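Local coordinates for Iron(III) ABC transporter, periplasmic iron-compound-binding protein (Vibrio cholerae, PDB 3TEF) that probably binds ferric catecholate siderophores in the periplasm and passes them to an ABC transporter for iron import, at residues I25-L30 and D51-Y56; L30-S35 and Q119-L124; P80-I85 and K126-E131. One frame throughout, in Å; residues are numbered along the deposited sequence.

Contact 1. Residues I25-L30 and D51-Y56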
ATOM      1  N   ILE A  25     -13.347   0.440  -4.413  1.00 18.41           N
ATOM      2  CA  ILE A  25     -12.929   1.624  -3.674  1.00 19.04           C
ATOM      3  C   ILE A  25     -11.510   1.383  -3.150  1.00 19.71           C
ATOM      4  O   ILE A  25     -11.235   0.338  -2.560  1.00 20.24           O
ATOM      5  CB  ILE A  25     -13.880   1.904  -2.510  1.00 19.77           C
ATOM      6  CG1 ILE A  25     -15.265   2.249  -3.076  1.00 21.07           C
ATOM      7  CG2 ILE A  25     -13.351   3.061  -1.679  1.00 20.42           C
ATOM      8  CD1 ILE A  25     -16.356   2.335  -2.020  1.00 25.33           C
ATOM      9  N   GLY A  26     -10.608   2.334  -3.382  1.00 20.23           N
ATOM     10  CA  GLY A  26      -9.221   2.172  -2.962  1.00 18.54           C
ATOM     11  C   GLY A  26      -8.293   1.953  -4.154  1.00 18.99           C
ATOM     12  O   GLY A  26      -8.606   1.183  -5.063  1.00 20.89           O
ATOM     13  N   VAL A  27      -7.135   2.600  -4.124  1.00 15.81           N
ATOM     14  CA  VAL A  27      -6.189   2.528  -5.239  1.00 17.55           C
ATOM     15  C   VAL A  27      -5.459   1.197  -5.285  1.00 19.91           C
ATOM     16  O   VAL A  27      -5.120   0.712  -6.362  1.00 18.20           O
ATOM     17  CB  VAL A  27      -5.183   3.686  -5.179  1.00 21.17           C
ATOM     18  CG1 VAL A  27      -4.196   3.610  -6.357  1.00 18.56           C
ATOM     19  CG2 VAL A  27      -5.926   5.018  -5.169  1.00 21.56           C
ATOM     20  N   GLY A  28      -5.214   0.593  -4.119  1.00 19.17           N
ATOM     21  CA  GLY A  28      -4.508  -0.674  -4.096  1.00 19.27           C
ATOM     22  C   GLY A  28      -5.360  -1.787  -4.677  1.00 18.25           C
ATOM     23  O   GLY A  28      -4.870  -2.620  -5.450  1.00 18.88           O
ATOM     24  N   ALA A  29      -6.637  -1.798  -4.285  1.00 19.00           N
ATOM     25  CA  ALA A  29      -7.612  -2.742  -4.821  1.00 19.63           C
ATOM     26  C   ALA A  29      -7.759  -2.562  -6.340  1.00 19.14           C
ATOM     27  O   ALA A  29      -7.738  -3.533  -7.095  1.00 20.36           O
ATOM     28  CB  ALA A  29      -8.959  -2.564  -4.130  1.00 21.57           C
ATOM     29  N   LEU A  30      -7.877  -1.314  -6.777  1.00 18.79           N
ATOM     30  CA  LEU A  30      -7.997  -1.029  -8.212  1.00 19.83           C
ATOM     31  C   LEU A  30      -6.745  -1.480  -8.999  1.00 18.83           C
ATOM     32  O   LEU A  30      -6.850  -2.111 -10.060  1.00 21.23           O
ATOM     33  CB  LEU A  30      -8.302   0.459  -8.425  1.00 19.10           C
ATOM     34  CG  LEU A  30      -8.562   0.901  -9.871  1.00 17.50           C
ATOM     35  CD1 LEU A  30      -9.637   0.060 -10.534  1.00 21.58           C
ATOM     36  CD2 LEU A  30      -8.962   2.370  -9.884  1.00 18.89           C
ATOM     37  N   ASP A  51      -0.566   7.333 -12.517  1.00 19.60           N
ATOM     38  CA  ASP A  51      -0.657   7.265 -13.965  1.00 23.75           C
ATOM     39  C   ASP A  51      -1.106   5.912 -14.484  1.00 19.51           C
ATOM     40  O   ASP A  51      -1.901   5.858 -15.410  1.00 20.10           O
ATOM     41  CB  ASP A  51       0.678   7.633 -14.613  1.00 23.90           C
ATOM     42  CG  ASP A  51       0.908   9.121 -14.651  1.00 29.78           C
ATOM     43  OD1 ASP A  51      -0.040   9.881 -14.362  1.00 29.98           O
ATOM     44  OD2 ASP A  51       2.045   9.528 -14.988  1.00 35.31           O
ATOM     45  N   TYR A  52      -0.617   4.820 -13.899  1.00 20.16           N
ATOM     46  CA  TYR A  52      -0.937   3.513 -14.461  1.00 21.41           C
ATOM     47  C   TYR A  52      -2.419   3.140 -14.342  1.00 21.63           C
ATOM     48  O   TYR A  52      -2.845   2.131 -14.913  1.00 22.27           O
ATOM     49  CB  TYR A  52      -0.021   2.396 -13.923  1.00 20.60           C
ATOM     50  CG  TYR A  52      -0.105   2.145 -12.418  1.00 19.36           C
ATOM     51  CD1 TYR A  52      -1.058   1.284 -11.889  1.00 22.14           C
ATOM     52  CD2 TYR A  52       0.784   2.770 -11.547  1.00 21.59           C
ATOM     53  CE1 TYR A  52      -1.132   1.059 -10.516  1.00 19.34           C
ATOM     54  CE2 TYR A  52       0.727   2.542 -10.181  1.00 21.26           C
ATOM     55  CZ  TYR A  52      -0.233   1.691  -9.679  1.00 21.57           C
ATOM     56  OH  TYR A  52      -0.289   1.475  -8.315  1.00 22.49           O
ATOM     57  N   LEU A  53      -3.193   3.953 -13.618  1.00 20.66           N
ATOM     58  CA  LEU A  53      -4.645   3.760 -13.495  1.00 17.25           C
ATOM     59  C   LEU A  53      -5.434   4.951 -14.057  1.00 18.92           C
ATOM     60  O   LEU A  53      -6.606   5.146 -13.742  1.00 17.42           O
ATOM     61  CB  LEU A  53      -5.058   3.513 -12.011  1.00 14.21           C
ATOM     62  CG  LEU A  53      -4.429   2.269 -11.379  1.00 19.64           C
ATOM     63  CD1 LEU A  53      -4.698   2.256  -9.870  1.00 20.13           C
ATOM     64  CD2 LEU A  53      -4.954   0.989 -12.032  1.00 19.12           C
ATOM     65  N   ALA A  54      -4.797   5.723 -14.930  1.00 18.29           N
ATOM     66  CA  ALA A  54      -5.376   6.985 -15.381  1.00 18.18           C
ATOM     67  C   ALA A  54      -6.751   6.864 -16.035  1.00 16.74           C
ATOM     68  O   ALA A  54      -7.565   7.786 -15.930  1.00 20.71           O
ATOM     69  CB  ALA A  54      -4.395   7.710 -16.321  1.00 19.56           C
ATOM     70  N   LYS A  55      -7.019   5.766 -16.729  1.00 16.25           N
ATOM     71  CA  LYS A  55      -8.295   5.660 -17.422  1.00 18.71           C
ATOM     72  C   LYS A  55      -9.473   5.700 -16.457  1.00 19.63           C
ATOM     73  O   LYS A  55     -10.565   6.144 -16.813  1.00 21.48           O
ATOM     74  CB  LYS A  55      -8.371   4.409 -18.305  1.00 22.84           C
ATOM     75  CG  LYS A  55      -8.657   3.096 -17.588  1.00 21.80           C
ATOM     76  CD  LYS A  55      -8.910   2.007 -18.621  1.00 26.33           C
ATOM     77  CE  LYS A  55      -9.297   0.690 -17.994  1.00 31.31           C
ATOM     78  NZ  LYS A  55      -9.496  -0.401 -19.006  1.00 33.71           N
ATOM     79  N   TYR A  56      -9.237   5.243 -15.229  1.00 19.85           N
ATOM     80  CA  TYR A  56     -10.293   5.202 -14.223  1.00 20.26           C
ATOM     81  C   TYR A  56     -10.615   6.576 -13.655  1.00 22.31           C
ATOM     82  O   TYR A  56     -11.539   6.717 -12.858  1.00 21.75           O
ATOM     83  CB  TYR A  56      -9.925   4.205 -13.111  1.00 18.37           C
ATOM     84  CG  TYR A  56      -9.783   2.801 -13.640  1.00 20.29           C
ATOM     85  CD1 TYR A  56     -10.903   2.082 -14.034  1.00 19.79           C
ATOM     86  CD2 TYR A  56      -8.530   2.196 -13.759  1.00 17.95           C
ATOM     87  CE1 TYR A  56     -10.797   0.799 -14.532  1.00 19.18           C
ATOM     88  CE2 TYR A  56      -8.412   0.892 -14.256  1.00 21.00           C
ATOM     89  CZ  TYR A  56      -9.551   0.207 -14.640  1.00 21.47           C
ATOM     90  OH  TYR A  56      -9.460  -1.078 -15.132  1.00 25.20           O
TER
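With CG swung across from its backbone N (chi1 -176°), Leu30 carries its forked end out to Tyr56, whose own CG lies opposite its carbonyl carbon (chi1 -62°) and presents the ring broadside. Leu30 CD1 stands 3.9 Å from the centroid of the Tyr56 ring and 6° off its normal, a CH-pi contact over the middle of the face. The other prong, Leu30 CD2, lies 3.8 Å from Tyr56 CB, so the fork covers both the ring and its root. Lys55 CG covers the opposite face, and the phenol is thereby held between two aliphatic groups. Leu53 runs past Leu30 in the opposite sense: its CD1 is 4.1 Å from Leu30 CG and 3.8 Å from Val27 CG1, one methyl of the leucine fork touching both side chains on one flank of the helix.

This is where helix 27-35 springs from strand 22-25 of the parallel sheet in a periplasmic binding-protein fold, and the 3-10 turns of 51-56 cover its first turn. Gly26 is the N-cap residue, and its O accepts the bond from Leu30 N at 3.1 Å. Glycine suits this N-cap because its backbone angles, with phi positive, crowd the position of a beta carbon against the carbonyl O of Ile25. A tyrosine suits position 56 because its ring serves the apolar contact while its OH goes on to hydrogen-bond Asp34 on the next turn of the helix.

Contact 2. Residues L30-S35 and Q119-L124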
ATOM      1  N   LEU A  30      -7.877  -1.314  -6.777  1.00 18.79           N
ATOM      2  CA  LEU A  30      -7.997  -1.029  -8.212  1.00 19.83           C
ATOM      3  C   LEU A  30      -6.745  -1.480  -8.999  1.00 18.83           C
ATOM      4  O   LEU A  30      -6.850  -2.111 -10.060  1.00 21.23           O
ATOM      5  CB  LEU A  30      -8.302   0.459  -8.425  1.00 19.10           C
ATOM      6  CG  LEU A  30      -8.562   0.901  -9.871  1.00 17.50           C
ATOM      7  CD1 LEU A  30      -9.637   0.060 -10.534  1.00 21.58           C
ATOM      8  CD2 LEU A  30      -8.962   2.370  -9.884  1.00 18.89           C
ATOM      9  N   ASP A  31      -5.560  -1.175  -8.467  1.00 16.51           N
ATOM     10  CA  ASP A  31      -4.288  -1.647  -9.021  1.00 18.59           C
ATOM     11  C   ASP A  31      -4.297  -3.164  -9.227  1.00 22.11           C
ATOM     12  O   ASP A  31      -4.076  -3.646 -10.337  1.00 19.45           O
ATOM     13  CB  ASP A  31      -3.160  -1.197  -8.081  1.00 19.89           C
ATOM     14  CG  ASP A  31      -1.796  -1.764  -8.423  1.00 20.40           C
ATOM     15  OD1 ASP A  31      -1.649  -2.800  -9.124  1.00 20.62           O
ATOM     16  OD2 ASP A  31      -0.836  -1.162  -7.920  1.00 19.27           O
ATOM     17  N   ALA A  32      -4.562  -3.934  -8.172  1.00 19.69           N
ATOM     18  CA  ALA A  32      -4.471  -5.383  -8.323  1.00 19.72           C
ATOM     19  C   ALA A  32      -5.558  -5.909  -9.259  1.00 20.73           C
ATOM     20  O   ALA A  32      -5.309  -6.768 -10.110  1.00 24.90           O
ATOM     21  CB  ALA A  32      -4.530  -6.079  -6.952  1.00 20.32           C
ATOM     22  N   ILE A  33      -6.756  -5.357  -9.135  1.00 19.17           N
ATOM     23  CA  ILE A  33      -7.878  -5.795  -9.962  1.00 21.68           C
ATOM     24  C   ILE A  33      -7.613  -5.511 -11.449  1.00 22.72           C
ATOM     25  O   ILE A  33      -7.718  -6.402 -12.291  1.00 24.99           O
ATOM     26  CB  ILE A  33      -9.215  -5.198  -9.465  1.00 25.32           C
ATOM     27  CG1 ILE A  33      -9.667  -5.956  -8.205  1.00 27.66           C
ATOM     28  CG2 ILE A  33     -10.273  -5.272 -10.547  1.00 28.60           C
ATOM     29  CD1 ILE A  33     -10.831  -5.327  -7.462  1.00 29.00           C
ATOM     30  N   ASP A  34      -7.227  -4.287 -11.763  1.00 22.16           N
ATOM     31  CA  ASP A  34      -6.877  -3.967 -13.137  1.00 25.46           C
ATOM     32  C   ASP A  34      -5.690  -4.800 -13.641  1.00 26.34           C
ATOM     33  O   ASP A  34      -5.710  -5.287 -14.768  1.00 25.81           O
ATOM     34  CB  ASP A  34      -6.604  -2.474 -13.289  1.00 22.98           C
ATOM     35  CG  ASP A  34      -6.195  -2.110 -14.696  1.00 27.14           C
ATOM     36  OD1 ASP A  34      -7.087  -1.984 -15.554  1.00 27.26           O
ATOM     37  OD2 ASP A  34      -4.982  -1.969 -14.929  1.00 28.40           O
ATOM     38  N   SER A  35      -4.667  -4.963 -12.804  1.00 22.61           N
ATOM     39  CA  SER A  35      -3.460  -5.697 -13.184  1.00 22.13           C
ATOM     40  C   SER A  35      -3.752  -7.138 -13.603  1.00 25.12           C
ATOM     41  O   SER A  35      -3.086  -7.687 -14.498  1.00 26.26           O
ATOM     42  CB  SER A  35      -2.432  -5.688 -12.049  1.00 24.09           C
ATOM     43  OG  SER A  35      -1.964  -4.377 -11.798  1.00 30.20           O
ATOM     44  N   GLN A 119      -1.966 -13.316   0.208  1.00 19.64           N
ATOM     45  CA  GLN A 119      -3.318 -13.786   0.436  1.00 23.70           C
ATOM     46  C   GLN A 119      -4.341 -12.892  -0.249  1.00 22.12           C
ATOM     47  O   GLN A 119      -5.352 -13.390  -0.729  1.00 22.12           O
ATOM     48  CB  GLN A 119      -3.635 -13.914   1.932  1.00 24.86           C
ATOM     49  CG  GLN A 119      -4.938 -14.645   2.201  1.00 29.13           C
ATOM     50  CD  GLN A 119      -4.990 -15.998   1.513  1.00 31.60           C
ATOM     51  OE1 GLN A 119      -4.087 -16.823   1.678  1.00 36.88           O
ATOM     52  NE2 GLN A 119      -6.026 -16.224   0.715  1.00 25.29           N
ATOM     53  N   GLN A 120      -4.087 -11.579  -0.301  1.00 21.95           N
ATOM     54  CA  GLN A 120      -5.041 -10.689  -0.954  1.00 22.73           C
ATOM     55  C   GLN A 120      -5.105 -11.020  -2.445  1.00 20.57           C
ATOM     56  O   GLN A 120      -6.198 -11.042  -3.036  1.00 21.64           O
ATOM     57  CB  GLN A 120      -4.689  -9.195  -0.772  1.00 18.85           C
ATOM     58  CG  GLN A 120      -4.416  -8.748   0.665  1.00 19.69           C
ATOM     59  CD  GLN A 120      -5.482  -9.231   1.653  1.00 22.38           C
ATOM     60  OE1 GLN A 120      -5.224 -10.104   2.487  1.00 26.53           O
ATOM     61  NE2 GLN A 120      -6.666  -8.658   1.568  1.00 16.57           N
ATOM     62  N   TRP A 121      -3.946 -11.252  -3.065  1.00 18.28           N
ATOM     63  CA  TRP A 121      -3.954 -11.621  -4.479  1.00 21.72           C
ATOM     64  C   TRP A 121      -4.597 -12.997  -4.668  1.00 20.70           C
ATOM     65  O   TRP A 121      -5.372 -13.203  -5.599  1.00 20.99           O
ATOM     66  CB  TRP A 121      -2.545 -11.597  -5.091  1.00 21.89           C
ATOM     67  CG  TRP A 121      -1.824 -10.272  -5.014  1.00 22.44           C
ATOM     68  CD1 TRP A 121      -2.312  -9.079  -4.535  1.00 20.73           C
ATOM     69  CD2 TRP A 121      -0.477 -10.021  -5.423  1.00 23.03           C
ATOM     70  NE1 TRP A 121      -1.341  -8.106  -4.627  1.00 19.88           N
ATOM     71  CE2 TRP A 121      -0.200  -8.663  -5.164  1.00 21.54           C
ATOM     72  CE3 TRP A 121       0.531 -10.822  -5.982  1.00 21.30           C
ATOM     73  CZ2 TRP A 121       1.039  -8.084  -5.445  1.00 22.94           C
ATOM     74  CZ3 TRP A 121       1.768 -10.247  -6.261  1.00 21.33           C
ATOM     75  CH2 TRP A 121       2.012  -8.896  -5.990  1.00 22.16           C
ATOM     76  N   ARG A 122      -4.299 -13.933  -3.772  1.00 22.61           N
ATOM     77  CA  ARG A 122      -4.930 -15.249  -3.851  1.00 25.55           C
ATOM     78  C   ARG A 122      -6.445 -15.154  -3.714  1.00 24.87           C
ATOM     79  O   ARG A 122      -7.178 -15.883  -4.385  1.00 23.06           O
ATOM     80  CB  ARG A 122      -4.319 -16.233  -2.845  1.00 24.72           C
ATOM     81  CG  ARG A 122      -2.959 -16.766  -3.313  1.00 24.20           C
ATOM     82  CD  ARG A 122      -2.326 -17.775  -2.345  1.00 24.22           C
ATOM     83  NE  ARG A 122      -1.075 -18.255  -2.927  1.00 28.13           N
ATOM     84  CZ  ARG A 122       0.131 -18.048  -2.410  1.00 29.90           C
ATOM     85  NH1 ARG A 122       0.265 -17.383  -1.272  1.00 29.94           N
ATOM     86  NH2 ARG A 122       1.206 -18.513  -3.036  1.00 29.19           N
ATOM     87  N   ASN A 123      -6.916 -14.233  -2.874  1.00 21.87           N
ATOM     88  CA  ASN A 123      -8.352 -13.992  -2.757  1.00 20.94           C
ATOM     89  C   ASN A 123      -8.973 -13.561  -4.085  1.00 24.35           C
ATOM     90  O   ASN A 123     -10.028 -14.066  -4.476  1.00 25.09           O
ATOM     91  CB  ASN A 123      -8.653 -12.951  -1.673  1.00 22.24           C
ATOM     92  CG  ASN A 123      -8.537 -13.517  -0.272  1.00 25.64           C
ATOM     93  OD1 ASN A 123      -8.445 -14.728  -0.087  1.00 26.33           O
ATOM     94  ND2 ASN A 123      -8.548 -12.639   0.725  1.00 26.42           N
ATOM     95  N   LEU A 124      -8.328 -12.616  -4.764  1.00 21.69           N
ATOM     96  CA  LEU A 124      -8.733 -12.238  -6.113  1.00 21.09           C
ATOM     97  C   LEU A 124      -8.709 -13.442  -7.061  1.00 22.70           C
ATOM     98  O   LEU A 124      -9.640 -13.647  -7.844  1.00 23.18           O
ATOM     99  CB  LEU A 124      -7.834 -11.122  -6.665  1.00 20.74           C
ATOM    100  CG  LEU A 124      -7.860  -9.802  -5.901  1.00 24.55           C
ATOM    101  CD1 LEU A 124      -7.075  -8.750  -6.696  1.00 25.62           C
ATOM    102  CD2 LEU A 124      -9.301  -9.359  -5.718  1.00 24.11           C
TER
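Leu124 CD1 is the methyl on which two successive residues of helix 27-35 converge: it lies 3.7 Å from Ala32 CB and 4.1 Å from Ile33 CG1. Leu124 crosses Ile33 at about a right angle. Its CG sits opposite the carbonyl carbon (chi1 -62°), which aims the branch at the facing helix. The axes of 30-35 and 119-124 approach to 10.8 Å, with a signed crossing angle of -47°, and at this separation Leu124 reaches across to the small Ala32 and to the flank of Ile33. Alanine fits at 32, where its short side chain accepts the leucine tip. Ala32 CB also lies 4.4 Å from Trp121 CD1, approaching the indole obliquely.

Polar bonds anchor the indole and the helix beside Ala32. Trp121 NE1 donates to Ser265 O, which sets the direction of the indole, and the ring also makes an edge-to-face contact with Trp114. Asp31, next to Ala32, takes hydrogen bonds from Lys268 N and Ala269 N, one on each carboxylate oxygen. Its backbone O accepts Ser35 OG at 2.7 Å and Ser35 N at 2.9 Å, from opposite faces of the carbonyl plane.

Phe105 packs against both Ala32 and Leu124, while Ile33 also rests on Val24 of strand 22-25. Trp121 reaches onward to helices 131-154 and 267-279, so helix 113-128 lies packed against all three helices, 27-35 included.

Contact 3. Residues P80-I85 and K126-E131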
ATOM      1  N   PRO A  80     -23.896  -3.854  -8.149  1.00 24.92           N
ATOM      2  CA  PRO A  80     -22.675  -4.657  -8.145  1.00 24.10           C
ATOM      3  C   PRO A  80     -22.916  -6.107  -7.749  1.00 24.77           C
ATOM      4  O   PRO A  80     -23.818  -6.411  -6.943  1.00 26.64           O
ATOM      5  CB  PRO A  80     -21.797  -3.958  -7.101  1.00 25.83           C
ATOM      6  CG  PRO A  80     -22.742  -3.251  -6.211  1.00 25.00           C
ATOM      7  CD  PRO A  80     -23.929  -2.870  -7.054  1.00 28.48           C
ATOM      8  N   ASP A  81     -22.116  -6.998  -8.326  1.00 24.80           N
ATOM      9  CA  ASP A  81     -22.079  -8.381  -7.884  1.00 27.05           C
ATOM     10  C   ASP A  81     -21.016  -8.521  -6.798  1.00 27.02           C
ATOM     11  O   ASP A  81     -21.057  -9.447  -5.998  1.00 24.93           O
ATOM     12  CB  ASP A  81     -21.779  -9.318  -9.052  1.00 28.73           C
ATOM     13  CG  ASP A  81     -22.820  -9.224 -10.149  1.00 35.42           C
ATOM     14  OD1 ASP A  81     -23.986  -9.578  -9.887  1.00 35.83           O
ATOM     15  OD2 ASP A  81     -22.477  -8.793 -11.272  1.00 35.27           O
ATOM     16  N   LEU A  82     -20.068  -7.588  -6.778  1.00 23.18           N
ATOM     17  CA  LEU A  82     -18.986  -7.596  -5.792  1.00 21.01           C
ATOM     18  C   LEU A  82     -18.492  -6.172  -5.569  1.00 21.90           C
ATOM     19  O   LEU A  82     -18.313  -5.422  -6.521  1.00 24.51           O
ATOM     20  CB  LEU A  82     -17.828  -8.473  -6.264  1.00 24.56           C
ATOM     21  CG  LEU A  82     -16.534  -8.397  -5.435  1.00 20.75           C
ATOM     22  CD1 LEU A  82     -16.776  -8.913  -4.004  1.00 23.50           C
ATOM     23  CD2 LEU A  82     -15.365  -9.144  -6.137  1.00 22.84           C
ATOM     24  N   ILE A  83     -18.293  -5.802  -4.308  1.00 19.36           N
ATOM     25  CA  ILE A  83     -17.630  -4.557  -3.957  1.00 18.78           C
ATOM     26  C   ILE A  83     -16.286  -4.903  -3.296  1.00 20.87           C
ATOM     27  O   ILE A  83     -16.233  -5.659  -2.333  1.00 21.40           O
ATOM     28  CB  ILE A  83     -18.458  -3.744  -2.971  1.00 20.74           C
ATOM     29  CG1 ILE A  83     -19.830  -3.435  -3.568  1.00 19.36           C
ATOM     30  CG2 ILE A  83     -17.732  -2.469  -2.571  1.00 20.76           C
ATOM     31  CD1 ILE A  83     -20.869  -3.031  -2.529  1.00 21.86           C
ATOM     32  N   VAL A  84     -15.196  -4.375  -3.837  1.00 18.72           N
ATOM     33  CA  VAL A  84     -13.883  -4.545  -3.206  1.00 18.13           C
ATOM     34  C   VAL A  84     -13.397  -3.212  -2.654  1.00 20.18           C
ATOM     35  O   VAL A  84     -13.331  -2.224  -3.389  1.00 21.41           O
ATOM     36  CB  VAL A  84     -12.837  -5.054  -4.200  1.00 20.28           C
ATOM     37  CG1 VAL A  84     -11.493  -5.219  -3.496  1.00 19.39           C
ATOM     38  CG2 VAL A  84     -13.301  -6.353  -4.832  1.00 23.04           C
ATOM     39  N   ILE A  85     -13.059  -3.171  -1.368  1.00 19.16           N
ATOM     40  CA  ILE A  85     -12.606  -1.919  -0.764  1.00 18.22           C
ATOM     41  C   ILE A  85     -11.225  -2.055  -0.123  1.00 19.35           C
ATOM     42  O   ILE A  85     -10.831  -3.134   0.301  1.00 19.75           O
ATOM     43  CB  ILE A  85     -13.626  -1.350   0.263  1.00 18.50           C
ATOM     44  CG1 ILE A  85     -13.646  -2.197   1.541  1.00 18.83           C
ATOM     45  CG2 ILE A  85     -15.022  -1.294  -0.343  1.00 19.66           C
ATOM     46  CD1 ILE A  85     -14.636  -1.718   2.550  1.00 19.95           C
ATOM     47  N   LYS A 126      -9.190 -16.530  -6.449  1.00 25.88           N
ATOM     48  CA  LYS A 126     -10.337 -17.381  -6.160  1.00 25.62           C
ATOM     49  C   LYS A 126     -11.641 -16.758  -6.642  1.00 28.52           C
ATOM     50  O   LYS A 126     -12.493 -17.437  -7.205  1.00 28.17           O
ATOM     51  CB  LYS A 126     -10.415 -17.707  -4.662  1.00 27.98           C
ATOM     52  CG  LYS A 126      -9.221 -18.515  -4.161  1.00 30.94           C
ATOM     53  CD  LYS A 126      -9.350 -18.923  -2.698  1.00 29.64           C
ATOM     54  CE  LYS A 126      -9.055 -17.763  -1.750  1.00 29.18           C
ATOM     55  NZ  LYS A 126      -9.011 -18.208  -0.315  1.00 32.56           N
ATOM     56  N   VAL A 127     -11.802 -15.461  -6.422  1.00 26.10           N
ATOM     57  CA  VAL A 127     -13.020 -14.798  -6.847  1.00 23.69           C
ATOM     58  C   VAL A 127     -13.205 -14.859  -8.363  1.00 26.15           C
ATOM     59  O   VAL A 127     -14.318 -15.071  -8.849  1.00 29.73           O
ATOM     60  CB  VAL A 127     -13.037 -13.331  -6.378  1.00 25.98           C
ATOM     61  CG1 VAL A 127     -14.124 -12.542  -7.103  1.00 28.69           C
ATOM     62  CG2 VAL A 127     -13.221 -13.284  -4.860  1.00 26.85           C
ATOM     63  N   PHE A 128     -12.120 -14.665  -9.107  1.00 23.96           N
ATOM     64  CA  PHE A 128     -12.223 -14.582 -10.563  1.00 26.29           C
ATOM     65  C   PHE A 128     -11.754 -15.826 -11.305  1.00 28.03           C
ATOM     66  O   PHE A 128     -11.666 -15.824 -12.534  1.00 29.78           O
ATOM     67  CB  PHE A 128     -11.513 -13.322 -11.069  1.00 25.29           C
ATOM     68  CG  PHE A 128     -12.127 -12.061 -10.535  1.00 26.81           C
ATOM     69  CD1 PHE A 128     -13.299 -11.562 -11.086  1.00 27.43           C
ATOM     70  CD2 PHE A 128     -11.564 -11.404  -9.452  1.00 28.41           C
ATOM     71  CE1 PHE A 128     -13.893 -10.408 -10.580  1.00 25.77           C
ATOM     72  CE2 PHE A 128     -12.150 -10.244  -8.943  1.00 28.24           C
ATOM     73  CZ  PHE A 128     -13.319  -9.756  -9.506  1.00 24.42           C
ATOM     74  N   ALA A 129     -11.475 -16.888 -10.557  1.00 28.89           N
ATOM     75  CA  ALA A 129     -10.974 -18.130 -11.154  1.00 31.29           C
ATOM     76  C   ALA A 129      -9.745 -17.897 -12.037  1.00 32.55           C
ATOM     77  O   ALA A 129      -9.661 -18.399 -13.163  1.00 35.23           O
ATOM     78  CB  ALA A 129     -12.082 -18.821 -11.947  1.00 34.64           C
ATOM     79  N   ILE A 130      -8.790 -17.130 -11.524  1.00 30.53           N
ATOM     80  CA  ILE A 130      -7.531 -16.927 -12.223  1.00 25.25           C
ATOM     81  C   ILE A 130      -6.347 -17.306 -11.345  1.00 26.27           C
ATOM     82  O   ILE A 130      -5.305 -16.649 -11.368  1.00 28.66           O
ATOM     83  CB  ILE A 130      -7.368 -15.481 -12.722  1.00 28.44           C
ATOM     84  CG1 ILE A 130      -7.541 -14.499 -11.562  1.00 26.72           C
ATOM     85  CG2 ILE A 130      -8.373 -15.184 -13.815  1.00 29.52           C
ATOM     86  CD1 ILE A 130      -7.348 -13.037 -11.960  1.00 27.15           C
ATOM     87  N   GLU A 131      -6.512 -18.376 -10.574  1.00 29.54           N
ATOM     88  CA  GLU A 131      -5.470 -18.839  -9.665  1.00 27.47           C
ATOM     89  C   GLU A 131      -4.082 -19.002 -10.314  1.00 27.80           C
ATOM     90  O   GLU A 131      -3.073 -18.622  -9.716  1.00 29.64           O
ATOM     91  CB  GLU A 131      -5.887 -20.160  -9.005  1.00 29.63           C
ATOM     92  CG  GLU A 131      -7.140 -20.062  -8.145  1.00 30.05           C
ATOM     93  CD  GLU A 131      -8.429 -20.323  -8.916  1.00 34.67           C
ATOM     94  OE1 GLU A 131      -8.445 -20.176 -10.164  1.00 33.91           O
ATOM     95  OE2 GLU A 131      -9.435 -20.677  -8.257  1.00 35.43           O
TER
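Apolar packing alone joins Leu82 to Val127 and Phe128. Leu82 CD2 makes both touches. It meets Val127 CG1 tip to tip at 3.7 Å, the two side chains reaching toward each other between strand and helix. The same methyl lies 4.0 Å from Phe128 CZ, approaching the ring obliquely as the two side chains cross. Leu82 can reach this far because its CG points away from the backbone N (chi1 171°), extending the branch from the strand; leucine suits the place by its length, with the nearest CA pair, Leu82 and Val127, as much as 9.4 Å apart.

The aromatic ring is also engaged from within its own segment. Val127 CG1 stands 3.5 Å above the plane of the Phe128 ring, offset toward the rim, so the methyl that meets Leu82 also packs on the phenylalanine. Beta-branched valine and a flat ring together form a compact apolar surface for the leucine.

Polar interactions hold the strand side. Asp81 OD2 accepts a hydrogen bond from Arg21 N just ahead of the strand, and main-chain bonds tie Leu82 to Arg21 and Val23. The helix end is a matter of backbone shape: Ala129 leaves helical angles with positive phi, and Ile130 is the N-cap of the following helix, 131-154; the chain therefore turns sharply directly after the packing residues.

Strand 82-85 lies between 22-25 and 102-104 in the parallel sheet. Leu82 and Val84 point to one face, where Val84 meets Ala29 and Ile33 of helix 27-35; Ile83 and Ile85 point to the other. Val127 also touches Ile103 of strand 102-104 and Phe128 touches Val22 of strand 22-25, so the C-terminal end of helix 113-128 spans three neighbouring strands.

In the fold
From the N terminus, strand 22-25 leads into helix 27-35, and contact 1 closes a short loop when 51-56 folds back on that helix. Contact 3 opens only afterwards, at strand 82-85, so these two are in series; it closes some 40 residues later, when 126-131 comes back onto that strand. Contact 2 joins helix 27-35 to helix 113-128 over a much longer loop; it crosses contact 1, with which it shares Leu30, and also crosses contact 3, whose second segment follows on the same helix 113-128. Helix 27-35 is thus held between 51-56 and 113-128, while strand 82-85 packs against the same helix. Together the three tie the parallel sheet and its covering helices into one lobe.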